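Long-range contacts in Di-haem cytochrome c peroxidase family protein (Burkholderia thailandensis E264, PDB 6NX0), which probably acts as a cytochrome c peroxidase, carrying two c-type haems and displaying an atypically stable bis-Fe(IV) state: residues S115-M120 with G149-H154; D89-V94 with R313-L318. All blocks are in the same frame, centred on the assembly; numbering follows the deposited sequence.

Interaction 1: residues S115-M120 with G149-H154. With HEC (heme c), chain B.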
loop_
_atom_site.group_PDB
_atom_site.type_symbol
_atom_site.label_atom_id
_atom_site.label_comp_id
_atom_site.label_asym_id
_atom_site.label_seq_id
_atom_site.Cartn_x
_atom_site.Cartn_y
_atom_site.Cartn_z
ATOM N N SER A 115 -22.181 0.879 -4.209
ATOM C CA SER A 115 -21.684 1.880 -5.133
ATOM C C SER A 115 -22.851 2.563 -5.833
ATOM O O SER A 115 -23.999 2.097 -5.809
ATOM C CB SER A 115 -20.761 1.252 -6.168
ATOM O OG SER A 115 -21.435 0.262 -6.937
ATOM N N GLU A 116 -22.533 3.677 -6.484
ATOM C CA GLU A 116 -23.471 4.373 -7.356
ATOM C C GLU A 116 -22.786 4.658 -8.682
ATOM O O GLU A 116 -21.791 5.397 -8.703
ATOM C CB GLU A 116 -23.925 5.684 -6.719
ATOM C CG GLU A 116 -24.780 5.509 -5.478
ATOM C CD GLU A 116 -26.111 4.828 -5.771
ATOM O OE1 GLU A 116 -26.598 4.892 -6.929
ATOM O OE2 GLU A 116 -26.668 4.223 -4.837
ATOM N N PRO A 117 -23.280 4.134 -9.807
ATOM C CA PRO A 117 -24.358 3.154 -9.920
ATOM C C PRO A 117 -23.966 1.858 -9.249
ATOM O O PRO A 117 -22.768 1.605 -9.024
ATOM C CB PRO A 117 -24.526 2.970 -11.438
ATOM C CG PRO A 117 -23.788 4.083 -12.071
ATOM C CD PRO A 117 -22.753 4.547 -11.118
ATOM N N ARG A 118 -24.952 1.020 -8.931
ATOM C CA ARG A 118 -24.684 -0.268 -8.305
ATOM C C ARG A 118 -23.798 -1.128 -9.199
ATOM O O ARG A 118 -23.761 -0.971 -10.430
ATOM C CB ARG A 118 -26.003 -1.001 -8.024
ATOM N N GLY A 119 -23.084 -2.064 -8.565
ATOM C CA GLY A 119 -22.294 -3.032 -9.289
ATOM C C GLY A 119 -20.841 -3.129 -8.882
ATOM O O GLY A 119 -20.147 -4.066 -9.278
ATOM N N MET A 120 -20.375 -2.178 -8.091
ATOM C CA MET A 120 -18.988 -2.135 -7.645
ATOM C C MET A 120 -18.946 -2.394 -6.142
ATOM O O MET A 120 -19.649 -1.736 -5.371
ATOM C CB MET A 120 -18.369 -0.780 -7.998
ATOM C CG MET A 120 -17.123 -0.434 -7.214
ATOM S SD MET A 120 -16.210 0.957 -7.916
ATOM C CE MET A 120 -15.358 0.119 -9.224
ATOM N N GLY A 149 -13.296 3.537 -11.348
ATOM C CA GLY A 149 -14.375 3.622 -10.379
ATOM C C GLY A 149 -15.697 3.139 -10.937
ATOM O O GLY A 149 -15.765 2.396 -11.917
ATOM N N SER A 150 -16.765 3.560 -10.271
ATOM C CA SER A 150 -18.094 3.020 -10.518
ATOM C C SER A 150 -18.710 3.479 -11.831
ATOM O O SER A 150 -19.767 2.944 -12.200
ATOM C CB SER A 150 -19.038 3.426 -9.385
ATOM O OG SER A 150 -19.273 4.811 -9.449
ATOM N N ARG A 151 -18.131 4.474 -12.502
ATOM C CA ARG A 151 -18.643 5.035 -13.744
ATOM C C ARG A 151 -17.571 5.017 -14.825
ATOM O O ARG A 151 -16.378 5.133 -14.536
ATOM C CB ARG A 151 -19.121 6.477 -13.533
ATOM C CG ARG A 151 -20.332 6.599 -12.626
ATOM C CD ARG A 151 -20.668 8.054 -12.358
ATOM N NE ARG A 151 -19.690 8.682 -11.482
ATOM C CZ ARG A 151 -19.714 9.948 -11.099
ATOM N NH1 ARG A 151 -20.675 10.754 -11.539
ATOM N NH2 ARG A 151 -18.788 10.420 -10.287
ATOM N N PRO A 152 -17.971 4.918 -16.089
ATOM C CA PRO A 152 -16.999 5.119 -17.166
ATOM C C PRO A 152 -16.315 6.467 -17.009
ATOM O O PRO A 152 -16.934 7.463 -16.627
ATOM C CB PRO A 152 -17.853 5.057 -18.438
ATOM C CG PRO A 152 -19.120 4.384 -18.026
ATOM C CD PRO A 152 -19.337 4.754 -16.602
ATOM N N GLY A 153 -15.020 6.497 -17.301
ATOM C CA GLY A 153 -14.308 7.749 -17.283
ATOM C C GLY A 153 -13.904 8.250 -15.917
ATOM O O GLY A 153 -13.335 9.341 -15.818
ATOM N N HIS A 154 -14.185 7.505 -14.859
ATOM C CA HIS A 154 -13.755 7.873 -13.521
ATOM C C HIS A 154 -12.753 6.840 -13.038
ATOM O O HIS A 154 -12.997 5.636 -13.148
ATOM C CB HIS A 154 -14.946 7.971 -12.575
ATOM C CG HIS A 154 -15.822 9.136 -12.887
ATOM N ND1 HIS A 154 -15.703 10.346 -12.243
ATOM C CD2 HIS A 154 -16.762 9.306 -13.848
ATOM C CE1 HIS A 154 -16.571 11.202 -12.764
ATOM N NE2 HIS A 154 -17.230 10.592 -13.730
HETATM FE FE HEC B . -9.479 0.272 -1.497
HETATM C CHA HEC B . -6.426 1.564 -0.485
HETATM C CHB HEC B . -9.932 -1.043 1.600
HETATM C CHC HEC B . -12.829 -0.154 -2.145
HETATM C CHD HEC B . -9.112 1.742 -4.591
HETATM N NA HEC B . -8.347 0.190 0.187
HETATM C C1A HEC B . -7.135 0.811 0.415
HETATM C C2A HEC B . -6.698 0.485 1.744
HETATM C C3A HEC B . -7.622 -0.327 2.277
HETATM C C4A HEC B . -8.718 -0.449 1.351
HETATM C CMA HEC B . -7.655 -0.863 3.704
HETATM C CAA HEC B . -5.403 0.998 2.401
HETATM C CBA HEC B . -4.292 -0.024 2.240
HETATM C CGA HEC B . -2.951 0.471 2.717
HETATM O O1A HEC B . -2.029 -0.395 2.769
HETATM O O2A HEC B . -2.776 1.715 2.898
HETATM N NB HEC B . -11.089 -0.429 -0.482
HETATM C C1B HEC B . -11.054 -0.911 0.820
HETATM C C2B HEC B . -12.388 -1.305 1.182
HETATM C C3B HEC B . -13.219 -0.967 0.190
HETATM C C4B HEC B . -12.406 -0.448 -0.884
HETATM C CMB HEC B . -12.756 -1.929 2.533
HETATM C CAB HEC B . -14.740 -1.197 0.078
HETATM C CBB HEC B . -15.474 -0.311 1.115
HETATM N NC HEC B . -10.712 0.689 -3.064
HETATM C C1C HEC B . -12.063 0.378 -3.137
HETATM C C2C HEC B . -12.458 0.546 -4.517
HETATM C C3C HEC B . -11.438 1.037 -5.226
HETATM C C4C HEC B . -10.324 1.168 -4.308
HETATM C CMC HEC B . -13.819 0.099 -5.077
HETATM C CAC HEC B . -11.293 1.052 -6.758
HETATM C CBC HEC B . -12.242 2.067 -7.408
HETATM N ND HEC B . -8.023 1.380 -2.376
HETATM C C1D HEC B . -8.078 1.868 -3.697
HETATM C C2D HEC B . -6.910 2.680 -3.923
HETATM C C3D HEC B . -6.130 2.681 -2.657
HETATM C C4D HEC B . -6.865 1.854 -1.740
HETATM C CMD HEC B . -6.619 3.485 -5.175
HETATM C CAD HEC B . -4.822 3.443 -2.372
HETATM C CBD HEC B . -5.193 4.902 -2.240
HETATM C CGD HEC B . -4.110 5.740 -1.585
HETATM O O1D HEC B . -3.043 5.182 -1.248
HETATM O O2D HEC B . -4.343 6.980 -1.501
HETATM O O HOH W 1 -20.946 0.627 -11.053
HETATM O O HOH W 2 -10.012 2.288 -0.829
#
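Arg151 crosses Pro117 at about a right angle, its CG 3.5 Å from Pro117 CD; its chain bends at chi3, and His154 NE2 lies over one face of the guanidinium. His154 NE2 stands 3.6 Å above the centre of the guanidinium plane, whereas Arg151 NH2 lies over the imidazole face offset toward the rim. The polar tips are held outside the pair, NH2 by Pro209 O and His154 ND1 by Asp210. The bond between the loops is Ser150 OG to Glu116 O, 2.7 Å. With OG set between the backbone N and the carbonyl carbon (chi1 69°), the hydroxyl arrives from above the carbonyl plane, 44° out of it; Asn213 ND2 is a second donor to Glu116 O. A water within hydrogen-bonding distance of Pro117 O and Ser150 O may bridge them. Deeper in, the thioether of Met120 runs under the Gly149-Ser150 peptide: SD is 3.6 Å from Ser150 N, and CE, turned by chi3 of -80°, is 3.5 Å from Gly149 C. SD also reaches the haem methyl CMC at 3.8 Å, so the contact lines the pocket of the haem bound through Cys122 and Cys125. The loop after helix 99-109 thereby meets the one leading from helix 138-142 to strand 173-175.

Interaction 2: residues D89-V94 with R313-L318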
loop_
_atom_site.group_PDB
_atom_site.type_symbol
_atom_site.label_atom_id
_atom_site.label_comp_id
_atom_site.label_asym_id
_atom_site.label_seq_id
_atom_site.Cartn_x
_atom_site.Cartn_y
_atom_site.Cartn_z
ATOM N N ASP A 89 6.900 -3.367 16.915
ATOM C CA ASP A 89 7.260 -4.733 16.557
ATOM C C ASP A 89 6.026 -5.474 16.060
ATOM O O ASP A 89 5.108 -5.731 16.854
ATOM C CB ASP A 89 7.855 -5.447 17.764
ATOM C CG ASP A 89 8.354 -6.851 17.445
ATOM O OD1 ASP A 89 8.145 -7.329 16.315
ATOM O OD2 ASP A 89 8.971 -7.461 18.343
ATOM N N PRO A 90 5.957 -5.854 14.783
ATOM C CA PRO A 90 4.764 -6.567 14.299
ATOM C C PRO A 90 4.527 -7.904 14.976
ATOM O O PRO A 90 3.380 -8.377 14.987
ATOM C CB PRO A 90 5.058 -6.742 12.802
ATOM C CG PRO A 90 6.555 -6.777 12.732
ATOM C CD PRO A 90 6.980 -5.736 13.728
ATOM N N THR A 91 5.562 -8.547 15.515
ATOM C CA THR A 91 5.374 -9.815 16.203
ATOM C C THR A 91 4.662 -9.647 17.542
ATOM O O THR A 91 4.250 -10.649 18.136
ATOM C CB THR A 91 6.723 -10.518 16.429
ATOM O OG1 THR A 91 7.464 -9.850 17.459
ATOM C CG2 THR A 91 7.543 -10.554 15.153
ATOM N N ALA A 92 4.508 -8.412 18.028
ATOM C CA ALA A 92 3.880 -8.161 19.315
ATOM C C ALA A 92 2.376 -7.941 19.209
ATOM O O ALA A 92 1.683 -7.964 20.238
ATOM C CB ALA A 92 4.522 -6.945 19.980
ATOM N N ALA A 93 1.852 -7.747 18.011
ATOM C CA ALA A 93 0.415 -7.629 17.834
ATOM C C ALA A 93 -0.269 -8.954 18.169
ATOM O O ALA A 93 0.298 -10.038 17.999
ATOM C CB ALA A 93 0.077 -7.221 16.401
ATOM N N VAL A 94 -1.507 -8.856 18.645
ATOM C CA VAL A 94 -2.335 -10.024 18.937
ATOM C C VAL A 94 -3.701 -9.800 18.301
ATOM O O VAL A 94 -4.442 -8.893 18.706
ATOM C CB VAL A 94 -2.477 -10.273 20.451
ATOM C CG1 VAL A 94 -3.329 -11.509 20.710
ATOM C CG2 VAL A 94 -1.131 -10.420 21.136
ATOM N N ARG A 313 9.906 -16.980 11.949
ATOM C CA ARG A 313 8.656 -16.236 12.103
ATOM C C ARG A 313 8.444 -15.335 10.890
ATOM O O ARG A 313 9.034 -14.247 10.808
ATOM C CB ARG A 313 8.658 -15.414 13.392
ATOM C CG ARG A 313 8.656 -16.282 14.644
ATOM N N PRO A 314 7.627 -15.747 9.926
ATOM C CA PRO A 314 7.436 -14.936 8.713
ATOM C C PRO A 314 7.004 -13.492 8.943
ATOM O O PRO A 314 7.298 -12.639 8.089
ATOM C CB PRO A 314 6.358 -15.734 7.963
ATOM C CG PRO A 314 5.688 -16.560 9.027
ATOM C CD PRO A 314 6.846 -16.990 9.847
ATOM N N GLU A 315 6.308 -13.164 10.041
ATOM C CA GLU A 315 5.849 -11.781 10.185
ATOM C C GLU A 315 6.969 -10.809 10.476
ATOM O O GLU A 315 6.720 -9.605 10.473
ATOM C CB GLU A 315 4.800 -11.596 11.281
ATOM C CG GLU A 315 4.055 -12.832 11.656
ATOM C CD GLU A 315 4.846 -13.675 12.624
ATOM O OE1 GLU A 315 5.202 -13.141 13.698
ATOM O OE2 GLU A 315 5.139 -14.851 12.295
ATOM N N ARG A 316 8.188 -11.279 10.746
ATOM C CA ARG A 316 9.313 -10.360 10.782
ATOM C C ARG A 316 9.805 -10.003 9.382
ATOM O O ARG A 316 10.802 -9.293 9.253
ATOM C CB ARG A 316 10.450 -10.949 11.632
ATOM C CG ARG A 316 10.143 -11.000 13.149
ATOM C CD ARG A 316 11.393 -11.319 14.007
ATOM N NE ARG A 316 11.224 -11.030 15.440
ATOM C CZ ARG A 316 11.064 -9.811 15.951
ATOM N NH1 ARG A 316 11.027 -8.757 15.155
ATOM N NH2 ARG A 316 10.927 -9.640 17.264
ATOM N N SER A 317 9.124 -10.467 8.327
ATOM C CA SER A 317 9.493 -10.130 6.951
ATOM C C SER A 317 8.247 -9.600 6.259
ATOM O O SER A 317 7.582 -10.308 5.503
ATOM C CB SER A 317 10.074 -11.304 6.212
ATOM O OG SER A 317 11.319 -11.690 6.783
ATOM N N LEU A 318 7.956 -8.326 6.508
ATOM C CA LEU A 318 6.844 -7.669 5.837
ATOM C C LEU A 318 7.308 -6.805 4.676
ATOM O O LEU A 318 6.467 -6.300 3.921
ATOM C CB LEU A 318 6.032 -6.837 6.841
ATOM C CG LEU A 318 5.400 -7.658 7.981
ATOM C CD1 LEU A 318 4.727 -6.779 9.009
ATOM C CD2 LEU A 318 4.423 -8.690 7.432
#
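Glu315 faces Thr91; chi2 of 82° bends the chain at CD, and OE1 lies 3.8 Å from Thr91 CG2. Glu315 O is 3.6 Å from Pro90 CG, a polar atom set against a proline ring. The residue belongs to the 3-10 segment 314-316, in which Arg316 N bonds to Arg313 O and Ser317 N to Pro314 O. Arg316 follows with a chain extended from CG to NE that crosses Thr91 obliquely. In the conformer described here, one of two, the methyl CG2 of Thr91 sits 3.6 Å above the centre of the guanidinium plane, while NH2 forms a salt bridge to Asp89 OD2 whose hydrogen bond is weak (3.1 Å, 134° at the hydrogen). The planes of carboxylate and guanidinium are 30° apart. Asp89 also forms an Asx turn: OD1 accepts the backbone N of Thr91 at 3.0 Å, met from above the carboxylate plane, which ties the carboxylate to the first loop's own backbone. Ser317 turns away from the first loop, its OG bonded to Tyr272 OH and to Ser308 N. Leu318 turns back toward the first loop, where CD1 packs 3.8 Å from Pro90 CB, the two side chains sliding past each other in opposite directions.

Both examples show loops meeting loops, yet their chemistry differs with their place in the fold. Interaction 1 is partly buried and joins loops 29 residues apart that flank helix 138-142; interaction 2 is a surface contact between a loop preceding helix 99-109 and one 219 residues later, before strand 324-325. They share no segment, though 89-94 precedes and 115-120 follows helix 99-109, and their centres lie about 37 Å apart on opposite sides of the chain's centre. Near a haem, 115-120 and 149-154 combine a neutral hydroxyl-carbonyl bond, a probable bridging water and a thioether against peptide and porphyrin. At the surface, 89-94 and 313-318 use a weak charged pair, seen in one of two arginine conformers, beside a small apolar contact; the side chain of Leu318 is about 11 Å from a haem.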